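Local atomic coordinates of conserved hypothetical protein TM0937 (Thermotoga maritima, PDB entry 2ESH), a protein that is of unknown function but, as a PadR-like helix-turn-helix family member, probably binds DNA and acts as a transcriptional regulator. Residues T17-V22 and Y80-Q85. Numbering follows the deposited sequence. Where two conformers were deposited one is given.
Sequences TILLLV and YRITPQ
Apolar side chains do most of the joining between helix 17-22 and the end of the strand that leads into helix 84-85. Val22 points its CB at the strand and, with CG1 anti to the backbone N (chi1 176°), lays that methyl on the backbone, where Val22 CG1 lies 3.5 Å from Tyr80 O. The same methyl reaches Tyr80 CB at 4.3 Å, while the end of the tyrosine side chain leads away from the helix. A short residue suits this place, because a compact methyl lets the helix come close to the main chain. Leu19, one turn earlier, and Ile82 are longer and span the gap between helix and strand with their end methyls: Ile82 CD1 comes against the CG-CD1 branch of Leu19, 3.7 Å from Leu19 CD1, the two side chains crossing at about a right angle. Ile82 is extended, its CG1 anti to the backbone N, and Leu90 touches both residues.

This is the packing of a winged helix, the fold of PadR-like regulators: helix segment 17-22 crosses strand 80-82, part of the two-stranded wing, at -93°, and Leu56 of helix 52-61 touches both Val22 and Tyr80.

The polar link is indirect. One water donates to Val22 O at 2.9 Å and accepts from Ile82 N at 2.6 Å, so it serves a helix carbonyl and a strand amide together. Beyond the strand, Thr83 is the N-cap of the long C-terminal helix, its OG1 bonded to Gly86 N.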
loop_
_atom_site.group_PDB
_atom_site.type_symbol
_atom_site.label_atom_id
_atom_site.label_comp_id
_atom_site.label_asym_id
_atom_site.label_seq_id
_atom_site.Cartn_x
_atom_site.Cartn_y
_atom_site.Cartn_z
ATOM N N THR A 17 0.037 0.829 -0.251
ATOM C CA THR A 17 1.276 0.351 -0.840
ATOM C C THR A 17 1.076 -0.985 -1.525
ATOM O O THR A 17 1.596 -1.202 -2.613
ATOM C CB THR A 17 2.365 0.170 0.231
ATOM O OG1 THR A 17 2.615 1.435 0.853
ATOM C CG2 THR A 17 3.619 -0.355 -0.397
ATOM N N ILE A 18 0.339 -1.875 -0.847
ATOM C CA ILE A 18 -0.019 -3.149 -1.391
ATOM C C ILE A 18 -0.822 -3.070 -2.675
ATOM O O ILE A 18 -0.488 -3.818 -3.646
ATOM C CB ILE A 18 -0.728 -4.070 -0.430
ATOM C CG1 ILE A 18 0.208 -4.543 0.722
ATOM C CG2 ILE A 18 -1.065 -5.339 -1.146
ATOM C CD1 ILE A 18 -0.632 -5.370 1.860
ATOM N N LEU A 19 -1.805 -2.173 -2.727
ATOM C CA LEU A 19 -2.599 -1.976 -3.957
ATOM C C LEU A 19 -1.695 -1.627 -5.109
ATOM O O LEU A 19 -1.774 -2.196 -6.184
ATOM C CB LEU A 19 -3.677 -0.867 -3.794
ATOM C CG LEU A 19 -4.827 -0.704 -4.831
ATOM C CD1 LEU A 19 -5.497 -2.016 -5.053
ATOM C CD2 LEU A 19 -5.893 0.249 -4.311
ATOM N N LEU A 20 -0.831 -0.669 -4.864
ATOM C CA LEU A 20 0.100 -0.224 -5.853
ATOM C C LEU A 20 0.984 -1.310 -6.311
ATOM O O LEU A 20 1.203 -1.430 -7.532
ATOM C CB LEU A 20 1.009 0.848 -5.284
ATOM C CG LEU A 20 1.700 1.909 -6.097
ATOM C CD1 LEU A 20 3.052 2.188 -5.507
ATOM C CD2 LEU A 20 1.857 1.716 -7.538
ATOM N N LEU A 21 1.562 -2.055 -5.355
ATOM C CA LEU A 21 2.536 -3.061 -5.735
ATOM C C LEU A 21 1.799 -4.089 -6.602
ATOM O O LEU A 21 2.290 -4.525 -7.657
ATOM C CB LEU A 21 3.154 -3.710 -4.470
ATOM C CG LEU A 21 4.318 -2.994 -3.735
ATOM C CD1 LEU A 21 4.690 -3.787 -2.448
ATOM C CD2 LEU A 21 5.507 -2.778 -4.632
ATOM N N VAL A 22 0.583 -4.446 -6.183
ATOM C CA VAL A 22 -0.220 -5.246 -7.094
ATOM C C VAL A 22 -0.533 -4.639 -8.498
ATOM O O VAL A 22 -0.464 -5.377 -9.468
ATOM C CB VAL A 22 -1.455 -5.743 -6.490
ATOM C CG1 VAL A 22 -2.235 -6.478 -7.560
ATOM C CG2 VAL A 22 -1.150 -6.645 -5.220
ATOM N N TYR A 80 -3.206 -12.052 -7.503
ATOM C CA TYR A 80 -4.033 -10.830 -7.308
ATOM C C TYR A 80 -3.773 -9.860 -8.419
ATOM O O TYR A 80 -2.641 -9.709 -8.854
ATOM C CB TYR A 80 -3.731 -10.149 -5.967
ATOM C CG TYR A 80 -4.124 -10.996 -4.849
ATOM C CD1 TYR A 80 -5.383 -10.801 -4.212
ATOM C CD2 TYR A 80 -3.295 -12.064 -4.428
ATOM C CE1 TYR A 80 -5.824 -11.648 -3.194
ATOM C CE2 TYR A 80 -3.733 -12.943 -3.408
ATOM C CZ TYR A 80 -5.006 -12.701 -2.786
ATOM O OH TYR A 80 -5.468 -13.514 -1.764
ATOM N N ARG A 81 -4.830 -9.177 -8.862
ATOM C CA ARG A 81 -4.759 -8.257 -10.019
ATOM C C ARG A 81 -5.674 -7.055 -9.731
ATOM O O ARG A 81 -6.791 -7.214 -9.182
ATOM C CB ARG A 81 -5.168 -9.046 -11.300
ATOM C CG ARG A 81 -5.455 -8.274 -12.575
ATOM C CD ARG A 81 -5.569 -9.242 -13.818
ATOM N NE ARG A 81 -4.573 -10.347 -13.788
ATOM C CZ ARG A 81 -3.476 -10.444 -14.563
ATOM N NH1 ARG A 81 -3.172 -9.472 -15.465
ATOM N NH2 ARG A 81 -2.664 -11.516 -14.429
ATOM N N ILE A 82 -5.220 -5.856 -10.043
ATOM C CA ILE A 82 -6.105 -4.657 -9.785
ATOM C C ILE A 82 -7.346 -4.636 -10.739
ATOM O O ILE A 82 -7.222 -4.968 -11.920
ATOM C CB ILE A 82 -5.323 -3.261 -9.770
ATOM C CG1 ILE A 82 -6.171 -2.202 -9.007
ATOM C CG2 ILE A 82 -4.889 -2.863 -11.202
ATOM C CD1 ILE A 82 -5.427 -0.975 -8.562
ATOM N N THR A 83 -8.524 -4.276 -10.201
ATOM C CA THR A 83 -9.686 -4.043 -10.963
ATOM C C THR A 83 -9.833 -2.499 -11.262
ATOM O O THR A 83 -9.182 -1.713 -10.621
ATOM C CB THR A 83 -10.893 -4.448 -10.161
ATOM O OG1 THR A 83 -11.041 -3.484 -9.120
ATOM C CG2 THR A 83 -10.778 -6.017 -9.591
ATOM N N PRO A 84 -10.737 -2.075 -12.258
ATOM C CA PRO A 84 -10.967 -0.632 -12.550
ATOM C C PRO A 84 -11.494 0.123 -11.304
ATOM O O PRO A 84 -11.244 1.313 -11.117
ATOM C CB PRO A 84 -12.072 -0.627 -13.671
ATOM C CG PRO A 84 -12.074 -2.081 -14.286
ATOM C CD PRO A 84 -11.551 -2.995 -13.115
ATOM N N GLN A 85 -12.237 -0.545 -10.466
ATOM C CA GLN A 85 -12.552 0.073 -9.155
ATOM C C GLN A 85 -11.335 0.405 -8.230
ATOM O O GLN A 85 -11.358 1.414 -7.506
ATOM C CB GLN A 85 -13.618 -0.701 -8.380
ATOM C CG GLN A 85 -15.027 -0.812 -9.174
ATOM C CD GLN A 85 -15.714 0.584 -9.478
ATOM O OE1 GLN A 85 -16.306 1.185 -8.570
ATOM N NE2 GLN A 85 -15.642 1.083 -10.770
HETATM O O HOH W 1 -2.840 -5.640 -11.040
#